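Local coordinates for uncharacterized protein Atu2452 (Agrobacterium tumefaciens, PDB 2R8B) that is of unknown function but belongs to the dienelactone hydrolase family of alpha/beta hydrolases and is probably a serine hydrolase acting on an as yet unidentified substrate, at residues A[76-79]-A[80-83]; A[118-121]-A[122-126]; A[108-111]-A[112-116]; A[224-228]-A[229-233]. All coordinates share one frame; numbering follows the deposited sequence.

Contact 1: residues A[76-79]-A[80-83]; sequences NQFF and DFGA
Where residues 76-79 run into 80-83 the helix is kinked, with no bond from N of Asp80 or Phe81 to the turn before; Gly82 N then donates a nearly straight i to i-4 bond to Phe78 O (3.1 Å, N-H...O 171°), while the next one, Ala83 N to Phe79 O (2.9 Å), is weak. The turn lies in helix 75-85, the connecting helix of a beta-alpha-beta crossover from strand 64-68 to strand 90-94 in an alpha/beta-hydrolase fold. Three phenylalanines in four positions spread to two sides of it. Phe78 and Phe81 run alongside each other, pointing the same way, but their rings are turned obliquely, 72° between planes and 6.0 Å between centroids. Behind them, Phe81 CB rests on the carbonyl of its neighbour one turn back, 3.4 Å from Phe78 O. Phe79 leaves on another side: with CG anti to the backbone N (chi1 -166°) its ring reaches Ile91 and Ser93 of strand 90-94, while Phe78 packs on Leu146 and Phe148 of strand 143-148. Ala83 CB sits 3.7 Å from Phe79 O and also touches Ile91. Between the paired rings the touch is made at the Phe78 edge, in its plane, where Phe81 CD2 comes 3.7 Å from Phe78 CD1.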
ATOM      1  N   ASN A  76      -0.029  -9.592  11.226  1.00 61.37           N
ATOM      2  CA  ASN A  76      -0.638  -8.944  12.392  1.00 61.67           C
ATOM      3  C   ASN A  76      -0.248  -7.507  12.648  1.00 61.36           C
ATOM      4  O   ASN A  76      -0.947  -6.847  13.422  1.00 61.39           O
ATOM      5  CB  ASN A  76      -0.436  -9.747  13.668  1.00 61.56           C
ATOM      6  CG  ASN A  76      -1.191 -11.012  13.648  1.00 62.56           C
ATOM      7  OD1 ASN A  76      -2.425 -11.016  13.588  1.00 64.47           O
ATOM      8  ND2 ASN A  76      -0.465 -12.119  13.666  1.00 61.92           N
ATOM      9  N   GLN A  77       0.850  -7.042  12.042  1.00 60.79           N
ATOM     10  CA  GLN A  77       1.214  -5.629  12.131  1.00 60.85           C
ATOM     11  C   GLN A  77      -0.010  -4.750  11.953  1.00 60.13           C
ATOM     12  O   GLN A  77      -0.441  -4.071  12.902  1.00 59.27           O
ATOM     13  CB  GLN A  77       2.268  -5.232  11.101  1.00 60.82           C
ATOM     14  CG  GLN A  77       3.686  -5.340  11.628  1.00 62.00           C
ATOM     15  CD  GLN A  77       4.576  -4.186  11.166  1.00 64.36           C
ATOM     16  OE1 GLN A  77       4.466  -3.662  10.034  1.00 64.63           O
ATOM     17  NE2 GLN A  77       5.467  -3.777  12.054  1.00 64.67           N
ATOM     18  N   PHE A  78      -0.598  -4.806  10.759  1.00 59.43           N
ATOM     19  CA  PHE A  78      -1.651  -3.861  10.429  1.00 59.09           C
ATOM     20  C   PHE A  78      -3.124  -4.284  10.531  1.00 58.62           C
ATOM     21  O   PHE A  78      -4.009  -3.434  10.357  1.00 58.81           O
ATOM     22  CB  PHE A  78      -1.348  -3.225   9.087  1.00 59.16           C
ATOM     23  CG  PHE A  78      -0.269  -2.210   9.164  1.00 60.24           C
ATOM     24  CD1 PHE A  78      -0.556  -0.904   9.523  1.00 60.21           C
ATOM     25  CD2 PHE A  78       1.061  -2.562   8.907  1.00 63.36           C
ATOM     26  CE1 PHE A  78       0.451   0.052   9.594  1.00 59.46           C
ATOM     27  CE2 PHE A  78       2.090  -1.608   8.987  1.00 61.45           C
ATOM     28  CZ  PHE A  78       1.773  -0.302   9.335  1.00 59.81           C
ATOM     29  N   PHE A  79      -3.382  -5.561  10.834  1.00 57.86           N
ATOM     30  CA  PHE A  79      -4.735  -6.103  10.868  1.00 57.07           C
ATOM     31  C   PHE A  79      -5.700  -5.321  11.752  1.00 58.09           C
ATOM     32  O   PHE A  79      -6.676  -4.795  11.226  1.00 58.51           O
ATOM     33  CB  PHE A  79      -4.743  -7.598  11.239  1.00 56.47           C
ATOM     34  CG  PHE A  79      -6.068  -8.309  10.975  1.00 53.44           C
ATOM     35  CD1 PHE A  79      -6.488  -8.571   9.675  1.00 49.61           C
ATOM     36  CD2 PHE A  79      -6.860  -8.746  12.041  1.00 52.39           C
ATOM     37  CE1 PHE A  79      -7.660  -9.225   9.422  1.00 49.33           C
ATOM     38  CE2 PHE A  79      -8.048  -9.430  11.817  1.00 50.68           C
ATOM     39  CZ  PHE A  79      -8.457  -9.674  10.498  1.00 52.28           C
ATOM     40  N   ASP A  80      -5.480  -5.235  13.067  1.00 58.65           N
ATOM     41  CA  ASP A  80      -6.549  -4.649  13.895  1.00 59.39           C
ATOM     42  C   ASP A  80      -6.520  -3.163  13.742  1.00 59.52           C
ATOM     43  O   ASP A  80      -7.545  -2.498  13.872  1.00 59.53           O
ATOM     44  CB  ASP A  80      -6.504  -5.058  15.365  1.00 59.87           C
ATOM     45  CG  ASP A  80      -5.755  -6.334  15.572  1.00 60.97           C
ATOM     46  OD1 ASP A  80      -6.250  -7.211  16.301  1.00 55.64           O
ATOM     47  OD2 ASP A  80      -4.653  -6.442  14.964  1.00 65.94           O
ATOM     48  N   PHE A  81      -5.346  -2.644  13.420  1.00 59.99           N
ATOM     49  CA  PHE A  81      -5.230  -1.235  13.118  1.00 60.48           C
ATOM     50  C   PHE A  81      -6.275  -0.787  12.095  1.00 60.84           C
ATOM     51  O   PHE A  81      -7.003   0.189  12.319  1.00 61.04           O
ATOM     52  CB  PHE A  81      -3.855  -0.920  12.596  1.00 60.11           C
ATOM     53  CG  PHE A  81      -3.683   0.513  12.281  1.00 61.59           C
ATOM     54  CD1 PHE A  81      -3.784   1.474  13.290  1.00 62.93           C
ATOM     55  CD2 PHE A  81      -3.442   0.934  10.981  1.00 62.36           C
ATOM     56  CE1 PHE A  81      -3.612   2.832  13.011  1.00 62.30           C
ATOM     57  CE2 PHE A  81      -3.250   2.305  10.697  1.00 61.13           C
ATOM     58  CZ  PHE A  81      -3.350   3.244  11.708  1.00 60.66           C
ATOM     59  N   GLY A  82      -6.329  -1.513  10.980  1.00 61.29           N
ATOM     60  CA  GLY A  82      -7.362  -1.351   9.959  1.00 61.88           C
ATOM     61  C   GLY A  82      -8.730  -2.007  10.210  1.00 62.39           C
ATOM     62  O   GLY A  82      -9.674  -1.755   9.483  1.00 62.61           O
ATOM     63  N   ALA A  83      -8.871  -2.855  11.214  1.00 62.58           N
ATOM     64  CA  ALA A  83     -10.221  -3.310  11.556  1.00 63.52           C
ATOM     65  C   ALA A  83     -10.941  -2.171  12.267  1.00 63.74           C
ATOM     66  O   ALA A  83     -12.112  -1.850  11.974  1.00 63.44           O
ATOM     67  CB  ALA A  83     -10.189  -4.589  12.428  1.00 63.22           C
TER

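Contact 2: residues A[118-121]-A[122-126]; sequences VDLE and RATGK
Asp119 and Arg122, one turn apart, form a salt bridge in which Arg122 NE bonds to Asp119 OD2 (3.0 Å). NE uses the edge of its own flat group, yet it meets the oxygen from above the carboxylate, the two planes standing 63° apart. The pairing is therefore not a flat two-pronged one: Arg122 NH2 makes weak bonds, at 3.2 Å each, to Asp119 OD1 and OD2. The arginine chain gets there by setting out anti to its own N and then bending at chi3 (55°), which folds the guanidinium back beside the aspartate. Asp119 OD1 has a stronger partner outside, the backbone N of Arg108, so the carboxylate ties the preceding loop to the first turns of helix 117-138, a long helix of the alpha/beta-hydrolase fold. On another side, Leu120 O takes two bonds from Thr124, from N (2.9 Å) and from OG1 (2.8 Å), which arrive from opposite faces of the carbonyl plane. Thr124 OG1 is also bonded to Asn157 ND2. Around this side Thr124 packs on Ile154 and Val158 of helix 150-161, and Leu120 touches Asn157 and Phe107. Ordinary helical bonds join Arg122 N to Val118 O and Gly125 N to Glu121 O.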
ATOM      1  N   VAL A 118      12.556  -7.468 -11.849  1.00 52.81           N
ATOM      2  CA  VAL A 118      11.797  -8.671 -12.233  1.00 52.59           C
ATOM      3  C   VAL A 118      10.965  -9.177 -11.059  1.00 52.65           C
ATOM      4  O   VAL A 118       9.787  -9.515 -11.237  1.00 53.52           O
ATOM      5  CB  VAL A 118      12.624  -9.866 -12.898  1.00 52.39           C
ATOM      6  CG1 VAL A 118      13.476  -9.371 -14.032  1.00 51.99           C
ATOM      7  CG2 VAL A 118      13.455 -10.688 -11.889  1.00 51.93           C
ATOM      8  N   ASP A 119      11.546  -9.208  -9.859  1.00 51.94           N
ATOM      9  CA  ASP A 119      10.777  -9.658  -8.703  1.00 51.10           C
ATOM     10  C   ASP A 119       9.663  -8.696  -8.363  1.00 50.14           C
ATOM     11  O   ASP A 119       8.584  -9.118  -8.029  1.00 50.13           O
ATOM     12  CB  ASP A 119      11.651  -9.913  -7.484  1.00 51.05           C
ATOM     13  CG  ASP A 119      10.983 -10.843  -6.478  1.00 50.42           C
ATOM     14  OD1 ASP A 119      10.625 -10.329  -5.394  1.00 48.30           O
ATOM     15  OD2 ASP A 119      10.832 -12.067  -6.772  1.00 49.53           O
ATOM     16  N   LEU A 120       9.932  -7.409  -8.466  1.00 49.48           N
ATOM     17  CA  LEU A 120       8.898  -6.417  -8.243  1.00 49.74           C
ATOM     18  C   LEU A 120       7.731  -6.559  -9.202  1.00 49.74           C
ATOM     19  O   LEU A 120       6.579  -6.459  -8.780  1.00 49.18           O
ATOM     20  CB  LEU A 120       9.458  -4.995  -8.317  1.00 49.65           C
ATOM     21  CG  LEU A 120       8.418  -3.885  -8.172  1.00 48.85           C
ATOM     22  CD1 LEU A 120       8.068  -3.687  -6.717  1.00 49.10           C
ATOM     23  CD2 LEU A 120       8.925  -2.592  -8.764  1.00 47.64           C
ATOM     24  N   GLU A 121       8.028  -6.786 -10.478  1.00 50.01           N
ATOM     25  CA  GLU A 121       6.992  -7.005 -11.465  1.00 51.79           C
ATOM     26  C   GLU A 121       6.239  -8.306 -11.149  1.00 51.48           C
ATOM     27  O   GLU A 121       4.993  -8.348 -11.190  1.00 51.37           O
ATOM     28  CB  GLU A 121       7.577  -6.974 -12.864  1.00 51.44           C
ATOM     29  CG  GLU A 121       7.002  -7.979 -13.874  1.00 54.43           C
ATOM     30  CD  GLU A 121       7.427  -7.631 -15.315  1.00 55.55           C
ATOM     31  OE1 GLU A 121       7.039  -6.511 -15.715  1.00 62.51           O
ATOM     32  OE2 GLU A 121       8.128  -8.422 -16.034  1.00 56.19           O
ATOM     33  N   ARG A 122       6.983  -9.347 -10.766  1.00 51.44           N
ATOM     34  CA  ARG A 122       6.343 -10.608 -10.344  1.00 51.26           C
ATOM     35  C   ARG A 122       5.321 -10.386  -9.229  1.00 51.13           C
ATOM     36  O   ARG A 122       4.212 -10.929  -9.304  1.00 51.37           O
ATOM     37  CB  ARG A 122       7.367 -11.692  -9.935  1.00 51.44           C
ATOM     38  CG  ARG A 122       6.722 -13.020  -9.490  1.00 50.31           C
ATOM     39  CD  ARG A 122       7.628 -13.882  -8.604  1.00 50.39           C
ATOM     40  NE  ARG A 122       8.152 -13.196  -7.404  1.00 50.61           N
ATOM     41  CZ  ARG A 122       7.426 -12.753  -6.352  1.00 49.06           C
ATOM     42  NH1 ARG A 122       6.103 -12.882  -6.314  1.00 45.72           N
ATOM     43  NH2 ARG A 122       8.032 -12.165  -5.318  1.00 45.71           N
ATOM     44  N   ALA A 123       5.702  -9.576  -8.237  1.00 50.69           N
ATOM     45  CA  ALA A 123       4.957  -9.404  -6.988  1.00 51.06           C
ATOM     46  C   ALA A 123       3.768  -8.484  -7.186  1.00 51.75           C
ATOM     47  O   ALA A 123       2.708  -8.622  -6.550  1.00 51.82           O
ATOM     48  CB  ALA A 123       5.855  -8.845  -5.915  1.00 50.66           C
ATOM     49  N   THR A 124       3.962  -7.531  -8.088  1.00 52.43           N
ATOM     50  CA  THR A 124       2.911  -6.595  -8.458  1.00 51.90           C
ATOM     51  C   THR A 124       1.799  -7.366  -9.135  1.00 51.76           C
ATOM     52  O   THR A 124       0.638  -7.198  -8.770  1.00 52.82           O
ATOM     53  CB  THR A 124       3.485  -5.462  -9.313  1.00 51.85           C
ATOM     54  OG1 THR A 124       4.402  -4.732  -8.496  1.00 50.23           O
ATOM     55  CG2 THR A 124       2.398  -4.526  -9.808  1.00 51.71           C
ATOM     56  N   GLY A 125       2.164  -8.247 -10.062  1.00 51.42           N
ATOM     57  CA  GLY A 125       1.223  -9.140 -10.707  1.00 50.82           C
ATOM     58  C   GLY A 125       0.531 -10.088  -9.760  1.00 50.96           C
ATOM     59  O   GLY A 125      -0.637 -10.384  -9.964  1.00 51.15           O
ATOM     60  N   LYS A 126       1.231 -10.552  -8.720  1.00 51.09           N
ATOM     61  CA  LYS A 126       0.633 -11.444  -7.703  1.00 51.07           C
ATOM     62  C   LYS A 126      -0.376 -10.688  -6.838  1.00 51.76           C
ATOM     63  O   LYS A 126      -1.530 -11.089  -6.760  1.00 51.69           O
ATOM     64  CB  LYS A 126       1.720 -12.090  -6.844  1.00 51.29           C
ATOM     65  CG  LYS A 126       1.279 -13.227  -5.938  1.00 50.92           C
ATOM     66  CD  LYS A 126       2.474 -14.047  -5.416  1.00 50.62           C
ATOM     67  CE  LYS A 126       2.183 -14.636  -4.019  1.00 50.22           C
ATOM     68  NZ  LYS A 126       3.051 -15.797  -3.628  1.00 46.93           N
TER

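Contact 3: residues A[108-111]-A[112-116]; sequences RRTG and EGVYD
Arg108 and Asp116, at the two ends of residues 108-116, meet in a salt bridge: Arg108 NE points to the anti lone pair of Asp116 OD2 (3.2 Å), with the oxygen in the guanidinium plane and the carboxylate turned 85° to it. A weak bond from Arg108 NH1 to the same oxygen adds to the grip. The other carboxylate oxygen, Asp116 OD1, caps the backbone N of Asp119, making Asp116 the N-cap of helix 117-138; its two oxygens thus serve different partners. Among backbone bonds, Thr110 N reaches Val114 O (2.7 Å) and Gly113 N reaches Thr110 O (2.8 Å). The latter closes a type II beta turn with Gly111 and Glu112 at its corners, the tip of a short hairpin-like loop in which Arg109 and Tyr115 are bridged. Thr110 adds side-chain bonds: OG1, set between the backbone N and the carbonyl carbon (chi1 69°), donates to Gly111 O (3.2 Å) and weakly accepts from Val114 N (3.4 Å). Arg109 CB lies 3.7 Å from Gly113 C, packed on the backbone of the other limb. Beyond the loop, Arg109 NH1 forms a salt bridge with Glu100, while Tyr115 OH bonds to Leu175 O and, weakly, to a sulfate probably taken up from the crystallisation liquor.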
ATOM      1  N   ARG A 108      12.099  -8.469  -3.791  1.00 58.10           N
ATOM      2  CA  ARG A 108      13.512  -8.562  -3.462  1.00 60.48           C
ATOM      3  C   ARG A 108      14.342  -7.333  -3.781  1.00 61.24           C
ATOM      4  O   ARG A 108      14.259  -6.777  -4.865  1.00 61.52           O
ATOM      5  CB  ARG A 108      14.148  -9.785  -4.117  1.00 60.30           C
ATOM      6  CG  ARG A 108      15.546 -10.081  -3.607  1.00 62.09           C
ATOM      7  CD  ARG A 108      16.207 -11.257  -4.318  1.00 61.43           C
ATOM      8  NE  ARG A 108      16.758 -10.889  -5.611  1.00 62.77           N
ATOM      9  CZ  ARG A 108      18.042 -10.651  -5.827  1.00 64.57           C
ATOM     10  NH1 ARG A 108      18.463 -10.321  -7.035  1.00 65.21           N
ATOM     11  NH2 ARG A 108      18.902 -10.744  -4.834  1.00 64.47           N
ATOM     12  N   ARG A 109      15.185  -6.950  -2.834  1.00 62.11           N
ATOM     13  CA  ARG A 109      16.288  -6.025  -3.110  1.00 62.68           C
ATOM     14  C   ARG A 109      17.539  -6.864  -3.228  1.00 63.69           C
ATOM     15  O   ARG A 109      17.712  -7.863  -2.520  1.00 63.94           O
ATOM     16  CB  ARG A 109      16.583  -5.038  -1.987  1.00 62.21           C
ATOM     17  CG  ARG A 109      15.598  -4.889  -0.925  1.00 61.57           C
ATOM     18  CD  ARG A 109      16.321  -4.733   0.398  1.00 61.68           C
ATOM     19  NE  ARG A 109      15.914  -3.493   1.052  1.00 60.82           N
ATOM     20  CZ  ARG A 109      15.797  -3.308   2.364  1.00 59.39           C
ATOM     21  NH1 ARG A 109      16.040  -4.302   3.227  1.00 53.31           N
ATOM     22  NH2 ARG A 109      15.416  -2.094   2.791  1.00 59.95           N
ATOM     23  N   THR A 110      18.449  -6.441  -4.082  1.00 64.48           N
ATOM     24  CA  THR A 110      19.753  -7.049  -4.060  1.00 65.79           C
ATOM     25  C   THR A 110      20.404  -6.733  -2.682  1.00 66.02           C
ATOM     26  O   THR A 110      19.918  -5.859  -1.934  1.00 66.06           O
ATOM     27  CB  THR A 110      20.607  -6.547  -5.252  1.00 65.95           C
ATOM     28  OG1 THR A 110      20.929  -5.168  -5.043  1.00 67.56           O
ATOM     29  CG2 THR A 110      19.839  -6.682  -6.586  1.00 65.48           C
ATOM     30  N   GLY A 111      21.468  -7.468  -2.335  1.00 66.59           N
ATOM     31  CA  GLY A 111      22.339  -7.090  -1.209  1.00 66.66           C
ATOM     32  C   GLY A 111      22.722  -5.625  -1.397  1.00 66.69           C
ATOM     33  O   GLY A 111      22.855  -5.154  -2.536  1.00 67.37           O
ATOM     34  N   GLU A 112      22.874  -4.882  -0.305  1.00 65.97           N
ATOM     35  CA  GLU A 112      23.170  -3.444  -0.411  1.00 65.28           C
ATOM     36  C   GLU A 112      22.027  -2.654  -1.061  1.00 65.01           C
ATOM     37  O   GLU A 112      22.218  -1.489  -1.476  1.00 65.51           O
ATOM     38  CB  GLU A 112      24.515  -3.169  -1.108  1.00 65.16           C
ATOM     39  CG  GLU A 112      25.722  -3.470  -0.216  1.00 64.76           C
ATOM     40  CD  GLU A 112      26.179  -4.952  -0.217  1.00 63.19           C
ATOM     41  OE1 GLU A 112      27.391  -5.175  -0.154  1.00 62.20           O
ATOM     42  OE2 GLU A 112      25.367  -5.900  -0.266  1.00 63.09           O
ATOM     43  N   GLY A 113      20.856  -3.302  -1.166  1.00 63.79           N
ATOM     44  CA  GLY A 113      19.582  -2.599  -1.171  1.00 61.94           C
ATOM     45  C   GLY A 113      18.847  -2.147  -2.404  1.00 60.78           C
ATOM     46  O   GLY A 113      17.799  -1.495  -2.275  1.00 61.04           O
ATOM     47  N   VAL A 114      19.340  -2.473  -3.596  1.00 59.79           N
ATOM     48  CA  VAL A 114      18.670  -1.951  -4.828  1.00 58.54           C
ATOM     49  C   VAL A 114      17.553  -2.887  -5.285  1.00 57.53           C
ATOM     50  O   VAL A 114      17.771  -4.115  -5.339  1.00 58.20           O
ATOM     51  CB  VAL A 114      19.704  -1.467  -5.971  1.00 58.17           C
ATOM     52  CG1 VAL A 114      21.089  -1.962  -5.702  1.00 56.73           C
ATOM     53  CG2 VAL A 114      19.239  -1.777  -7.412  1.00 57.19           C
ATOM     54  N   TYR A 115      16.380  -2.334  -5.589  1.00 55.45           N
ATOM     55  CA  TYR A 115      15.239  -3.182  -5.963  1.00 54.65           C
ATOM     56  C   TYR A 115      15.462  -4.090  -7.169  1.00 54.77           C
ATOM     57  O   TYR A 115      15.918  -3.638  -8.239  1.00 54.08           O
ATOM     58  CB  TYR A 115      14.027  -2.379  -6.351  1.00 54.16           C
ATOM     59  CG  TYR A 115      13.424  -1.452  -5.335  1.00 54.47           C
ATOM     60  CD1 TYR A 115      13.922  -1.375  -4.020  1.00 53.87           C
ATOM     61  CD2 TYR A 115      12.312  -0.669  -5.686  1.00 51.18           C
ATOM     62  CE1 TYR A 115      13.373  -0.526  -3.122  1.00 52.36           C
ATOM     63  CE2 TYR A 115      11.736   0.163  -4.788  1.00 51.47           C
ATOM     64  CZ  TYR A 115      12.278   0.241  -3.513  1.00 54.06           C
ATOM     65  OH  TYR A 115      11.707   1.092  -2.604  1.00 57.22           O
ATOM     66  N   ASP A 116      15.066  -5.353  -6.999  1.00 54.77           N
ATOM     67  CA  ASP A 116      14.994  -6.321  -8.084  1.00 54.61           C
ATOM     68  C   ASP A 116      13.712  -6.044  -8.901  1.00 54.76           C
ATOM     69  O   ASP A 116      12.577  -6.265  -8.419  1.00 54.82           O
ATOM     70  CB  ASP A 116      15.028  -7.737  -7.485  1.00 54.71           C
ATOM     71  CG  ASP A 116      14.786  -8.845  -8.518  1.00 55.67           C
ATOM     72  OD1 ASP A 116      14.020  -8.629  -9.480  1.00 58.32           O
ATOM     73  OD2 ASP A 116      15.348  -9.953  -8.361  1.00 54.01           O
TER

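Contact 4: residues A[224-228]-A[229-233]; sequences VWHPG and GHEIR
Arg233 lays its aliphatic chain over the ring of His226: CG stands 3.8 Å above the centroid, 3° off the ring normal, a CH-pi contact on the imidazole face. The chain is extended from CG to NE, so the guanidinium travels on past the ring, its plane 26° from that of the imidazole, until Arg233 NH2 lies 3.4 Å from Gly228 CA and Pro227 O sits over one guanidinium face. At the edge of the histidine ring, His226 NE2 makes a weak bond to Glu231 O (3.1 Å) and a second weak one to Glu236 OE1. With CG between the backbone N and the carbonyl carbon (chi1 61°), the imidazole turns one face to Arg233 and its NE2 edge to Glu231.

The Glu231 carboxylate positions the arginine. Its OE1 accepts both NE (2.7 Å) and NH2 (2.9 Å) of Arg233 side-on, all in the guanidinium plane, and so fixes the rotation of that group. The other oxygen, OE2, takes Gly229 N (2.7 Å) on its syn side, somewhat out of the carboxylate plane, holding the backbone just after Gly228. One carboxylate thus braces both limbs of the loop that carries His230, whose ND1 bonds to Asp199 and whose NE2 bonds weakly to Ser149, consistent with a Ser-His-Asp catalytic triad as in other alpha/beta hydrolases. The loop leaves edge strand 220-226, where Val224 and His226 are bonded to the neighbouring strand 190-196 and its extension, and enters helix 234-244 at Arg233, its N-cap residue, while Trp225 packs against helix 204-217.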
ATOM      1  N   VAL A 224       1.438  14.483   3.617  1.00 52.05           N
ATOM      2  CA  VAL A 224       1.549  15.062   4.937  1.00 51.07           C
ATOM      3  C   VAL A 224       2.976  14.780   5.381  1.00 50.71           C
ATOM      4  O   VAL A 224       3.401  13.641   5.374  1.00 52.01           O
ATOM      5  CB  VAL A 224       0.462  14.458   5.884  1.00 51.57           C
ATOM      6  CG1 VAL A 224       0.725  14.813   7.346  1.00 52.12           C
ATOM      7  CG2 VAL A 224      -0.972  14.921   5.448  1.00 49.47           C
ATOM      8  N   TRP A 225       3.747  15.815   5.680  1.00 49.97           N
ATOM      9  CA  TRP A 225       5.138  15.655   6.085  1.00 48.93           C
ATOM     10  C   TRP A 225       5.292  15.734   7.587  1.00 49.10           C
ATOM     11  O   TRP A 225       4.425  16.207   8.269  1.00 49.48           O
ATOM     12  CB  TRP A 225       5.976  16.765   5.482  1.00 48.36           C
ATOM     13  CG  TRP A 225       6.064  16.726   3.983  1.00 47.74           C
ATOM     14  CD1 TRP A 225       5.268  17.406   3.076  1.00 47.07           C
ATOM     15  CD2 TRP A 225       7.015  15.991   3.207  1.00 45.86           C
ATOM     16  NE1 TRP A 225       5.680  17.133   1.774  1.00 47.66           N
ATOM     17  CE2 TRP A 225       6.733  16.250   1.828  1.00 48.54           C
ATOM     18  CE3 TRP A 225       8.065  15.134   3.533  1.00 44.17           C
ATOM     19  CZ2 TRP A 225       7.480  15.668   0.778  1.00 47.83           C
ATOM     20  CZ3 TRP A 225       8.782  14.538   2.509  1.00 47.97           C
ATOM     21  CH2 TRP A 225       8.496  14.827   1.127  1.00 47.43           C
ATOM     22  N   HIS A 226       6.396  15.255   8.120  1.00 49.46           N
ATOM     23  CA  HIS A 226       6.793  15.655   9.456  1.00 50.01           C
ATOM     24  C   HIS A 226       8.285  15.841   9.386  1.00 50.24           C
ATOM     25  O   HIS A 226       8.913  15.254   8.486  1.00 50.71           O
ATOM     26  CB  HIS A 226       6.349  14.653  10.547  1.00 50.08           C
ATOM     27  CG  HIS A 226       6.903  13.262  10.407  1.00 51.60           C
ATOM     28  ND1 HIS A 226       8.170  12.913  10.825  1.00 52.11           N
ATOM     29  CD2 HIS A 226       6.333  12.118   9.950  1.00 52.68           C
ATOM     30  CE1 HIS A 226       8.361  11.621  10.627  1.00 54.14           C
ATOM     31  NE2 HIS A 226       7.262  11.113  10.094  1.00 53.43           N
ATOM     32  N   PRO A 227       8.876  16.618  10.327  1.00 50.23           N
ATOM     33  CA  PRO A 227      10.357  16.630  10.352  1.00 50.02           C
ATOM     34  C   PRO A 227      10.666  15.203  10.794  1.00 50.89           C
ATOM     35  O   PRO A 227       9.719  14.407  11.002  1.00 52.34           O
ATOM     36  CB  PRO A 227      10.696  17.625  11.451  1.00 49.94           C
ATOM     37  CG  PRO A 227       9.425  17.757  12.290  1.00 49.40           C
ATOM     38  CD  PRO A 227       8.259  17.351  11.455  1.00 49.55           C
ATOM     39  N   GLY A 228      11.899  14.788  10.978  1.00 50.55           N
ATOM     40  CA  GLY A 228      11.952  13.382  11.507  1.00 49.24           C
ATOM     41  C   GLY A 228      12.090  12.295  10.451  1.00 47.97           C
ATOM     42  O   GLY A 228      12.136  12.600   9.260  1.00 47.84           O
ATOM     43  N   GLY A 229      12.182  11.046  10.904  1.00 46.96           N
ATOM     44  CA  GLY A 229      12.847   9.985  10.159  1.00 46.31           C
ATOM     45  C   GLY A 229      11.869   9.050   9.518  1.00 46.88           C
ATOM     46  O   GLY A 229      10.827   9.475   9.052  1.00 46.90           O
ATOM     47  N   HIS A 230      12.203   7.759   9.539  1.00 47.57           N
ATOM     48  CA  HIS A 230      11.380   6.671   9.007  1.00 47.11           C
ATOM     49  C   HIS A 230      10.222   6.293   9.933  1.00 48.04           C
ATOM     50  O   HIS A 230       9.340   5.466   9.571  1.00 49.14           O
ATOM     51  CB  HIS A 230      12.256   5.436   8.819  1.00 45.91           C
ATOM     52  CG  HIS A 230      11.723   4.464   7.814  1.00 46.07           C
ATOM     53  ND1 HIS A 230      11.335   4.841   6.537  1.00 49.48           N
ATOM     54  CD2 HIS A 230      11.547   3.124   7.877  1.00 43.55           C
ATOM     55  CE1 HIS A 230      10.952   3.774   5.857  1.00 45.96           C
ATOM     56  NE2 HIS A 230      11.059   2.721   6.652  1.00 46.73           N
ATOM     57  N   GLU A 231      10.223   6.853  11.141  1.00 48.08           N
ATOM     58  CA  GLU A 231       9.164   6.561  12.112  1.00 48.17           C
ATOM     59  C   GLU A 231       7.817   7.121  11.661  1.00 48.60           C
ATOM     60  O   GLU A 231       7.729   8.196  11.022  1.00 49.08           O
ATOM     61  CB  GLU A 231       9.522   7.084  13.506  1.00 47.69           C
ATOM     62  CG  GLU A 231       9.150   8.560  13.801  1.00 49.65           C
ATOM     63  CD  GLU A 231      10.180   9.595  13.302  1.00 49.65           C
ATOM     64  OE1 GLU A 231      10.056  10.783  13.673  1.00 51.04           O
ATOM     65  OE2 GLU A 231      11.122   9.230  12.573  1.00 48.70           O
ATOM     66  N   ILE A 232       6.774   6.362  11.963  1.00 49.28           N
ATOM     67  CA  ILE A 232       5.407   6.851  11.878  1.00 49.53           C
ATOM     68  C   ILE A 232       5.126   7.733  13.094  1.00 49.97           C
ATOM     69  O   ILE A 232       5.210   7.216  14.221  1.00 50.56           O
ATOM     70  CB  ILE A 232       4.461   5.674  11.909  1.00 49.24           C
ATOM     71  CG1 ILE A 232       4.496   4.956  10.575  1.00 49.66           C
ATOM     72  CG2 ILE A 232       3.036   6.105  12.282  1.00 48.37           C
ATOM     73  CD1 ILE A 232       3.746   3.651  10.657  1.00 52.80           C
ATOM     74  N   ARG A 233       4.829   9.034  12.886  1.00 49.76           N
ATOM     75  CA  ARG A 233       4.340   9.917  13.981  1.00 49.76           C
ATOM     76  C   ARG A 233       2.826   9.824  14.214  1.00 49.83           C
ATOM     77  O   ARG A 233       2.059   9.478  13.305  1.00 48.75           O
ATOM     78  CB  ARG A 233       4.775  11.375  13.817  1.00 49.21           C
ATOM     79  CG  ARG A 233       6.261  11.478  13.915  1.00 51.36           C
ATOM     80  CD  ARG A 233       6.807  12.840  14.355  1.00 51.42           C
ATOM     81  NE  ARG A 233       8.263  12.747  14.297  1.00 49.87           N
ATOM     82  CZ  ARG A 233       9.114  13.665  14.720  1.00 48.74           C
ATOM     83  NH1 ARG A 233       8.671  14.776  15.259  1.00 50.81           N
ATOM     84  NH2 ARG A 233      10.413  13.459  14.590  1.00 47.55           N
TER

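Along the chain the order is contact 1, contact 3, contact 2, contact 4, all within one alpha/beta domain built on a mixed seven-stranded sheet. Contacts 2 and 3 are immediate neighbours, their centres 14 Å apart: the loop 108-116 runs into helix 117-138, and the two touch through Asp119 OD1 and Arg108 N. Contact 4, at the end of edge strand 220-226, lies 28 Å from contact 2, centre to centre, on the opposite side of the chain's centre. Contact 1, in the crossover helix 75-85, comes within about 5 Å of contact 4 at nearest atoms without touching it. The probable catalytic histidine belongs to contact 4.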